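Local structure of biphenyl-2,3-diol 1,2-dioxygenase III-related protein (Vibrio cholerae, 3EY8) at residues A108-S114 with E126-S131; V96-P102 with S114-R118. The protein binds calcium and, as a member of the glyoxalase/dioxygenase superfamily, may be a metal-dependent enzyme whose substrate remains unproven. The protein carries 9 engineered substitutions. One frame throughout, in Å; residues are numbered along the deposited sequence.

Contact 1 of 2, residues A108-S114 with E126-S131; sequences AQGAITS and EVSTYS
Strands 110-114 and 126-129 run antiparallel with marked twist (127° between N-to-C directions), their axes approaching to 4.6 Å. Glu-126, fully extended (chi1 and chi2 t), turns OE2 to accept from Ser-114 OG at 2.7 Å. Val-127 O meets Ser-114 CA at 3.3 Å. Ser-128 (chi1 m) forms a non-hydrogen-bonded pair with Ser-114, CA to CA 4.2 Å, and its OG donates to Ser-114 OG (2.7 Å), so a chain of hydrogen bonds runs from Ser-128 through Ser-114 to Glu-126. Thr-129 is hydrogen-bonded to Thr-113 both ways, N to O and O to N each 3.0 Å; its OG1 accepts from Ser-131 N (3.0 Å), an ST turn closing the strand. Tyr-130 (chi1 m) folds back over Ile-112: CG2 of Ile-112 sits 3.4 Å from the Tyr-130 ring centroid, a CH-pi contact. Tyr-130 OH accepts from Gln-109 N (2.9 Å) and is hydrogen-bonded to Asp-12 of the second subunit. This is the closing hairpin of a vicinal oxygen chelate (VOC) module, carrying the calcium-binding residue Glu-126.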
ATOM      1  N   ALA B 108       7.951   9.977   1.156  1.00 23.88           N
ATOM      2  CA  ALA B 108       8.010  10.073  -0.299  1.00 22.74           C
ATOM      3  C   ALA B 108       8.493  11.440  -0.766  1.00 26.71           C
ATOM      4  O   ALA B 108       9.227  11.541  -1.746  1.00 29.33           O
ATOM      5  CB  ALA B 108       6.642   9.768  -0.892  1.00 22.68           C
ATOM      6  N   GLN B 109       8.087  12.485  -0.053  1.00 25.58           N
ATOM      7  CA  GLN B 109       8.278  13.857  -0.516  1.00 26.31           C
ATOM      8  C   GLN B 109       9.303  14.624   0.307  1.00 38.93           C
ATOM      9  O   GLN B 109       9.528  15.813   0.077  1.00 35.26           O
ATOM     10  CB  GLN B 109       6.957  14.627  -0.481  1.00 26.88           C
ATOM     11  CG  GLN B 109       5.814  14.017  -1.264  1.00 34.53           C
ATOM     12  CD  GLN B 109       4.555  14.857  -1.153  1.00 62.06           C
ATOM     13  OE1 GLN B 109       4.462  15.936  -1.737  1.00 62.90           O
ATOM     14  NE2 GLN B 109       3.581  14.369  -0.389  1.00 50.02           N
ATOM     15  N   GLY B 110       9.921  13.945   1.266  1.00 27.85           N
ATOM     16  CA  GLY B 110      10.954  14.551   2.085  1.00 31.71           C
ATOM     17  C   GLY B 110      10.897  14.057   3.515  1.00 30.38           C
ATOM     18  O   GLY B 110      10.310  13.017   3.797  1.00 25.52           O
ATOM     19  N   ALA B 111      11.499  14.808   4.428  1.00 29.22           N
ATOM     20  CA  ALA B 111      11.562  14.391   5.825  1.00 26.44           C
ATOM     21  C   ALA B 111      10.184  14.331   6.482  1.00 24.66           C
ATOM     22  O   ALA B 111       9.344  15.226   6.300  1.00 26.11           O
ATOM     23  CB  ALA B 111      12.469  15.323   6.607  1.00 29.63           C
ATOM     24  N   ILE B 112       9.961  13.270   7.252  1.00 26.41           N
ATOM     25  CA  ILE B 112       8.752  13.154   8.051  1.00 23.48           C
ATOM     26  C   ILE B 112       9.125  12.779   9.473  1.00 23.05           C
ATOM     27  O   ILE B 112      10.252  12.366   9.742  1.00 25.72           O
ATOM     28  CB  ILE B 112       7.796  12.078   7.504  1.00 24.29           C
ATOM     29  CG1 ILE B 112       8.473  10.707   7.535  1.00 22.68           C
ATOM     30  CG2 ILE B 112       7.318  12.447   6.103  1.00 24.99           C
ATOM     31  CD1 ILE B 112       7.603   9.568   6.999  1.00 25.05           C
ATOM     32  N   THR B 113       8.171  12.940  10.381  1.00 22.24           N
ATOM     33  CA  THR B 113       8.307  12.437  11.736  1.00 22.39           C
ATOM     34  C   THR B 113       7.237  11.368  11.962  1.00 24.76           C
ATOM     35  O   THR B 113       6.073  11.577  11.611  1.00 25.33           O
ATOM     36  CB  THR B 113       8.157  13.571  12.757  1.00 28.70           C
ATOM     37  OG1 THR B 113       9.092  14.615  12.438  1.00 28.57           O
ATOM     38  CG2 THR B 113       8.428  13.067  14.158  1.00 27.44           C
ATOM     39  N   SER B 114       7.632  10.228  12.535  1.00 24.46           N
ATOM     40  CA  SER B 114       6.766   9.047  12.583  1.00 23.14           C
ATOM     41  C   SER B 114       6.611   8.479  13.994  1.00 24.86           C
ATOM     42  O   SER B 114       7.475   8.672  14.846  1.00 24.43           O
ATOM     43  CB  SER B 114       7.342   7.934  11.685  1.00 23.93           C
ATOM     44  OG  SER B 114       7.418   8.316  10.326  1.00 23.36           O
ATOM     45  N   GLU B 126       2.665   2.932  10.576  1.00 21.12           N
ATOM     46  CA  GLU B 126       3.504   4.090  10.811  1.00 19.23           C
ATOM     47  C   GLU B 126       2.642   5.308  10.532  1.00 20.12           C
ATOM     48  O   GLU B 126       2.148   5.479   9.421  1.00 23.89           O
ATOM     49  CB  GLU B 126       4.702   4.049   9.850  1.00 19.97           C
ATOM     50  CG  GLU B 126       5.712   5.177  10.027  1.00 22.01           C
ATOM     51  CD  GLU B 126       6.818   5.119   8.988  1.00 28.03           C
ATOM     52  OE1 GLU B 126       6.781   4.218   8.119  1.00 27.38           O
ATOM     53  OE2 GLU B 126       7.722   5.977   9.037  1.00 28.09           O
ATOM     54  N   VAL B 127       2.427   6.133  11.552  1.00 19.75           N
ATOM     55  CA  VAL B 127       1.659   7.357  11.387  1.00 19.92           C
ATOM     56  C   VAL B 127       2.623   8.529  11.425  1.00 22.51           C
ATOM     57  O   VAL B 127       3.471   8.615  12.319  1.00 24.29           O
ATOM     58  CB  VAL B 127       0.597   7.493  12.485  1.00 22.78           C
ATOM     59  CG1 VAL B 127      -0.065   8.868  12.428  1.00 24.25           C
ATOM     60  CG2 VAL B 127      -0.437   6.380  12.337  1.00 22.27           C
ATOM     61  N   SER B 128       2.510   9.417  10.443  1.00 19.74           N
ATOM     62  CA  SER B 128       3.557  10.413  10.217  1.00 19.75           C
ATOM     63  C   SER B 128       3.034  11.791   9.851  1.00 24.43           C
ATOM     64  O   SER B 128       1.888  11.952   9.426  1.00 22.48           O
ATOM     65  CB  SER B 128       4.505   9.934   9.116  1.00 21.19           C
ATOM     66  OG  SER B 128       4.935   8.601   9.353  1.00 23.69           O
ATOM     67  N   THR B 129       3.901  12.785  10.013  1.00 24.64           N
ATOM     68  CA  THR B 129       3.578  14.156   9.634  1.00 22.21           C
ATOM     69  C   THR B 129       4.711  14.742   8.804  1.00 23.52           C
ATOM     70  O   THR B 129       5.872  14.370   8.982  1.00 26.02           O
ATOM     71  CB  THR B 129       3.367  15.045  10.873  1.00 28.15           C
ATOM     72  OG1 THR B 129       3.031  16.374  10.454  1.00 31.09           O
ATOM     73  CG2 THR B 129       4.627  15.104  11.718  1.00 28.10           C
ATOM     74  N   TYR B 130       4.377  15.658   7.899  1.00 24.67           N
ATOM     75  CA  TYR B 130       5.395  16.422   7.180  1.00 29.02           C
ATOM     76  C   TYR B 130       5.779  17.718   7.909  1.00 28.92           C
ATOM     77  O   TYR B 130       6.677  18.439   7.472  1.00 29.10           O
ATOM     78  CB  TYR B 130       4.968  16.696   5.728  1.00 26.82           C
ATOM     79  CG  TYR B 130       5.316  15.551   4.802  1.00 31.19           C
ATOM     80  CD1 TYR B 130       6.599  15.413   4.298  1.00 26.06           C
ATOM     81  CD2 TYR B 130       4.373  14.588   4.467  1.00 28.98           C
ATOM     82  CE1 TYR B 130       6.936  14.364   3.470  1.00 28.69           C
ATOM     83  CE2 TYR B 130       4.700  13.527   3.632  1.00 25.56           C
ATOM     84  CZ  TYR B 130       5.987  13.423   3.141  1.00 23.83           C
ATOM     85  OH  TYR B 130       6.337  12.380   2.314  1.00 25.88           O
ATOM     86  N   SER B 131       5.111  18.001   9.024  1.00 26.71           N
ATOM     87  CA  SER B 131       5.428  19.182   9.825  1.00 33.04           C
ATOM     88  C   SER B 131       6.824  19.106  10.438  1.00 41.75           C
ATOM     89  O   SER B 131       7.140  18.167  11.165  1.00 42.58           O
ATOM     90  CB  SER B 131       4.394  19.376  10.933  1.00 37.64           C
ATOM     91  OG  SER B 131       3.124  19.685  10.388  1.00 37.90           O
TER
HETATM   92  O   HOH W   1       9.063  16.603   9.727  1.00 58.81           O

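Contact 2 of 2, residues V96-P102 with S114-R118; sequences VVIMEGP and SFYFR. Engineered in segment 96-102: Val-97 (natural residue Thr).
In the second beta-alpha-beta-beta-beta module of the vicinal oxygen chelate fold, the chain leaving helix 84-93 runs antiparallel along strand 114-118 before turning a corner at Pro-102 into strand 103-107. Val-96 points at the strand, its CG1 3.7 Å from Phe-117 CB; Phe-27 and Val-31 of helix 21-32 pack on both of these side chains. Val-97, an engineered residue, is exposed; its O lies 3.4 Å from Phe-117 CB and accepts from a water that also takes Arg-118 N (2.8 and 3.0 Å). Ile-98 (chi1 m, chi2 t) sets CD1 3.9 Å from Phe-115 CD1, on the side where Met-88 touches both side chains, and its CA lies 3.4 Å from Tyr-116 O. Selenomethionine Met-99 takes near-helical backbone angles (-86/-19) while Glu-100 is extended (-171/151), so both face Tyr-116, in the manner of a classic beta bulge at the weakly bonded start of the strand: Met-99 N donates to Tyr-116 O at 2.9 Å, and Tyr-116 N to Glu-100 O at 3.0 Å. The Met-99 side chain (chi1 p, chi2 t, chi3 p) lies along the strand, CG 3.5 Å from Tyr-116 CB and CE 3.3 Å from Arg-118 CG. Tyr-116 (chi1 m) sends its OH to Arg-105. Gly-101, at phi/psi 130/160, comes within 4.1 Å of Phe-115, CA to CA; a CB there would strike Phe-115 CB and Ser-114 O. A cis peptide follows, bringing Pro-102 CA to 3.3 Å from Ser-114 O.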
ATOM      1  N   VAL B  96      -3.665   1.563  22.822  1.00 25.22           N
ATOM      2  CA  VAL B  96      -2.702   1.020  21.869  1.00 23.28           C
ATOM      3  C   VAL B  96      -1.264   1.348  22.251  1.00 23.36           C
ATOM      4  O   VAL B  96      -0.939   2.487  22.588  1.00 24.96           O
ATOM      5  CB  VAL B  96      -2.999   1.526  20.440  1.00 26.37           C
ATOM      6  CG1 VAL B  96      -1.869   1.160  19.478  1.00 25.74           C
ATOM      7  CG2 VAL B  96      -4.316   0.949  19.951  1.00 28.87           C
ATOM      8  N   VAL B  97      -0.405   0.334  22.199  1.00 22.89           N
ATOM      9  CA  VAL B  97       0.994   0.486  22.577  1.00 22.99           C
ATOM     10  C   VAL B  97       1.803   1.077  21.431  1.00 22.92           C
ATOM     11  O   VAL B  97       1.901   0.487  20.348  1.00 25.89           O
ATOM     12  CB  VAL B  97       1.610  -0.857  23.023  1.00 21.77           C
ATOM     13  CG1 VAL B  97       3.112  -0.730  23.207  1.00 26.18           C
ATOM     14  CG2 VAL B  97       0.946  -1.333  24.320  1.00 24.81           C
ATOM     15  N   ILE B  98       2.378   2.250  21.669  1.00 22.17           N
ATOM     16  CA  ILE B  98       3.260   2.867  20.684  1.00 23.56           C
ATOM     17  C   ILE B  98       4.646   2.277  20.854  1.00 28.26           C
ATOM     18  O   ILE B  98       5.256   2.377  21.917  1.00 27.27           O
ATOM     19  CB  ILE B  98       3.286   4.391  20.831  1.00 24.80           C
ATOM     20  CG1 ILE B  98       1.885   4.952  20.555  1.00 27.96           C
ATOM     21  CG2 ILE B  98       4.332   5.003  19.891  1.00 25.98           C
ATOM     22  CD1 ILE B  98       1.788   6.448  20.675  1.00 33.21           C
HETATM   23  N   MSE B  99       5.153   1.650  19.801  0.52 24.02           N
HETATM   24  CA  MSE B  99       6.421   0.932  19.915  0.52 25.33           C
HETATM   25  C   MSE B  99       7.661   1.803  19.703  0.52 29.27           C
HETATM   26  O   MSE B  99       8.758   1.425  20.113  0.52 38.31           O
HETATM   27  CB  MSE B  99       6.447  -0.282  18.986  0.52 37.93           C
HETATM   28  CG  MSE B  99       6.656   0.044  17.525  0.52 53.33           C
HETATM   29 SE   MSE B  99       6.400  -1.556  16.453  0.52 74.47          SE
HETATM   30  CE  MSE B  99       4.649  -2.054  17.133  0.52 28.10           C
ATOM     31  N   GLU B 100       7.489   2.962  19.074  1.00 29.26           N
ATOM     32  CA  GLU B 100       8.593   3.888  18.883  1.00 32.58           C
ATOM     33  C   GLU B 100       8.032   5.186  18.335  1.00 33.92           C
ATOM     34  O   GLU B 100       7.006   5.174  17.649  1.00 26.08           O
ATOM     35  CB  GLU B 100       9.597   3.291  17.894  1.00 35.53           C
ATOM     36  CG  GLU B 100      10.907   4.041  17.770  1.00 57.76           C
ATOM     37  CD  GLU B 100      11.835   3.413  16.745  1.00 53.75           C
ATOM     38  OE1 GLU B 100      11.453   2.387  16.139  1.00 47.43           O
ATOM     39  OE2 GLU B 100      12.946   3.945  16.545  1.00 80.84           O
ATOM     40  N   GLY B 101       8.697   6.298  18.640  1.00 28.60           N
ATOM     41  CA  GLY B 101       8.280   7.599  18.143  1.00 27.39           C
ATOM     42  C   GLY B 101       8.186   8.623  19.252  1.00 36.03           C
ATOM     43  O   GLY B 101       8.084   8.250  20.424  1.00 36.72           O
ATOM     44  N   PRO B 102       8.229   9.920  18.896  1.00 29.17           N
ATOM     45  CA  PRO B 102       8.364  10.401  17.515  1.00 28.26           C
ATOM     46  C   PRO B 102       9.795  10.263  17.005  1.00 32.35           C
ATOM     47  O   PRO B 102      10.735  10.629  17.715  1.00 31.46           O
ATOM     48  CB  PRO B 102       8.022  11.894  17.619  1.00 35.29           C
ATOM     49  CG  PRO B 102       7.854  12.202  19.098  1.00 38.16           C
ATOM     50  CD  PRO B 102       8.303  11.017  19.876  1.00 33.76           C
ATOM     51  N   SER B 114       7.632  10.228  12.535  1.00 24.46           N
ATOM     52  CA  SER B 114       6.766   9.047  12.583  1.00 23.14           C
ATOM     53  C   SER B 114       6.611   8.479  13.994  1.00 24.86           C
ATOM     54  O   SER B 114       7.475   8.672  14.846  1.00 24.43           O
ATOM     55  CB  SER B 114       7.342   7.934  11.685  1.00 23.93           C
ATOM     56  OG  SER B 114       7.418   8.316  10.326  1.00 23.36           O
ATOM     57  N   PHE B 115       5.505   7.773  14.225  1.00 23.83           N
ATOM     58  CA  PHE B 115       5.408   6.845  15.346  1.00 23.73           C
ATOM     59  C   PHE B 115       4.792   5.534  14.852  1.00 24.48           C
ATOM     60  O   PHE B 115       4.199   5.502  13.777  1.00 22.49           O
ATOM     61  CB  PHE B 115       4.680   7.441  16.568  1.00 23.35           C
ATOM     62  CG  PHE B 115       3.194   7.668  16.384  1.00 20.60           C
ATOM     63  CD1 PHE B 115       2.269   6.737  16.842  1.00 24.65           C
ATOM     64  CD2 PHE B 115       2.719   8.842  15.814  1.00 23.11           C
ATOM     65  CE1 PHE B 115       0.902   6.960  16.709  1.00 24.41           C
ATOM     66  CE2 PHE B 115       1.356   9.066  15.677  1.00 24.49           C
ATOM     67  CZ  PHE B 115       0.449   8.123  16.127  1.00 23.10           C
ATOM     68  N   TYR B 116       4.962   4.459  15.617  1.00 22.35           N
ATOM     69  CA  TYR B 116       4.633   3.118  15.142  1.00 23.53           C
ATOM     70  C   TYR B 116       3.785   2.341  16.134  1.00 24.12           C
ATOM     71  O   TYR B 116       3.953   2.463  17.345  1.00 26.56           O
ATOM     72  CB  TYR B 116       5.910   2.298  14.923  1.00 22.04           C
ATOM     73  CG  TYR B 116       6.856   2.817  13.869  1.00 23.51           C
ATOM     74  CD1 TYR B 116       7.785   3.798  14.174  1.00 27.34           C
ATOM     75  CD2 TYR B 116       6.843   2.300  12.582  1.00 25.64           C
ATOM     76  CE1 TYR B 116       8.661   4.267  13.224  1.00 27.34           C
ATOM     77  CE2 TYR B 116       7.714   2.766  11.621  1.00 26.58           C
ATOM     78  CZ  TYR B 116       8.622   3.750  11.953  1.00 29.33           C
ATOM     79  OH  TYR B 116       9.507   4.222  11.011  1.00 37.91           O
ATOM     80  N   PHE B 117       2.891   1.515  15.613  1.00 19.49           N
ATOM     81  CA  PHE B 117       2.175   0.550  16.433  1.00 21.30           C
ATOM     82  C   PHE B 117       1.684  -0.557  15.513  1.00 23.03           C
ATOM     83  O   PHE B 117       1.838  -0.460  14.298  1.00 23.66           O
ATOM     84  CB  PHE B 117       0.997   1.213  17.156  1.00 24.22           C
ATOM     85  CG  PHE B 117       0.061   1.946  16.242  1.00 20.85           C
ATOM     86  CD1 PHE B 117       0.279   3.276  15.939  1.00 22.21           C
ATOM     87  CD2 PHE B 117      -1.034   1.306  15.683  1.00 21.13           C
ATOM     88  CE1 PHE B 117      -0.579   3.957  15.088  1.00 20.41           C
ATOM     89  CE2 PHE B 117      -1.901   1.984  14.829  1.00 23.11           C
ATOM     90  CZ  PHE B 117      -1.669   3.311  14.534  1.00 23.22           C
ATOM     91  N   ARG B 118       1.089  -1.600  16.083  1.00 22.74           N
ATOM     92  CA  ARG B 118       0.591  -2.709  15.275  1.00 21.85           C
ATOM     93  C   ARG B 118      -0.920  -2.797  15.290  1.00 23.23           C
ATOM     94  O   ARG B 118      -1.568  -2.466  16.297  1.00 23.75           O
ATOM     95  CB  ARG B 118       1.187  -4.039  15.752  1.00 24.83           C
ATOM     96  CG  ARG B 118       2.677  -4.121  15.514  1.00 29.49           C
ATOM     97  CD  ARG B 118       3.268  -5.475  15.810  1.00 23.38           C
ATOM     98  NE  ARG B 118       4.724  -5.381  15.754  1.00 25.90           N
ATOM     99  CZ  ARG B 118       5.429  -5.399  14.626  1.00 26.94           C
ATOM    100  NH1 ARG B 118       4.811  -5.521  13.458  1.00 25.29           N
ATOM    101  NH2 ARG B 118       6.752  -5.298  14.663  1.00 25.74           N
TER
HETATM  102  O   HOH W   2       1.489  -1.880  18.995  1.00 25.30           O

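Contacts 1 and 2 share Ser-114 and use successive parts of strand 110-118: contact 1 pairs its first half with the end of strand 124-129, contact 2 lines its second half with the chain after helix 84-93. Their centres lie 14 Å apart, and Val-127 O probably accepts from Phe-115 N (2.9 Å), continuing the hairpin. On the face bearing Ser-114, Glu-126 OE2 is 3.2 Å from Tyr-116 OH, a probable hydrogen bond, so side chains of both contacts reach the carboxylate of Glu-126. Its OE1 weakly bonds His-13 of the second subunit, the other known calcium-binding residue, so the site probably lies between the subunits; no metal is bound to this chain in the model.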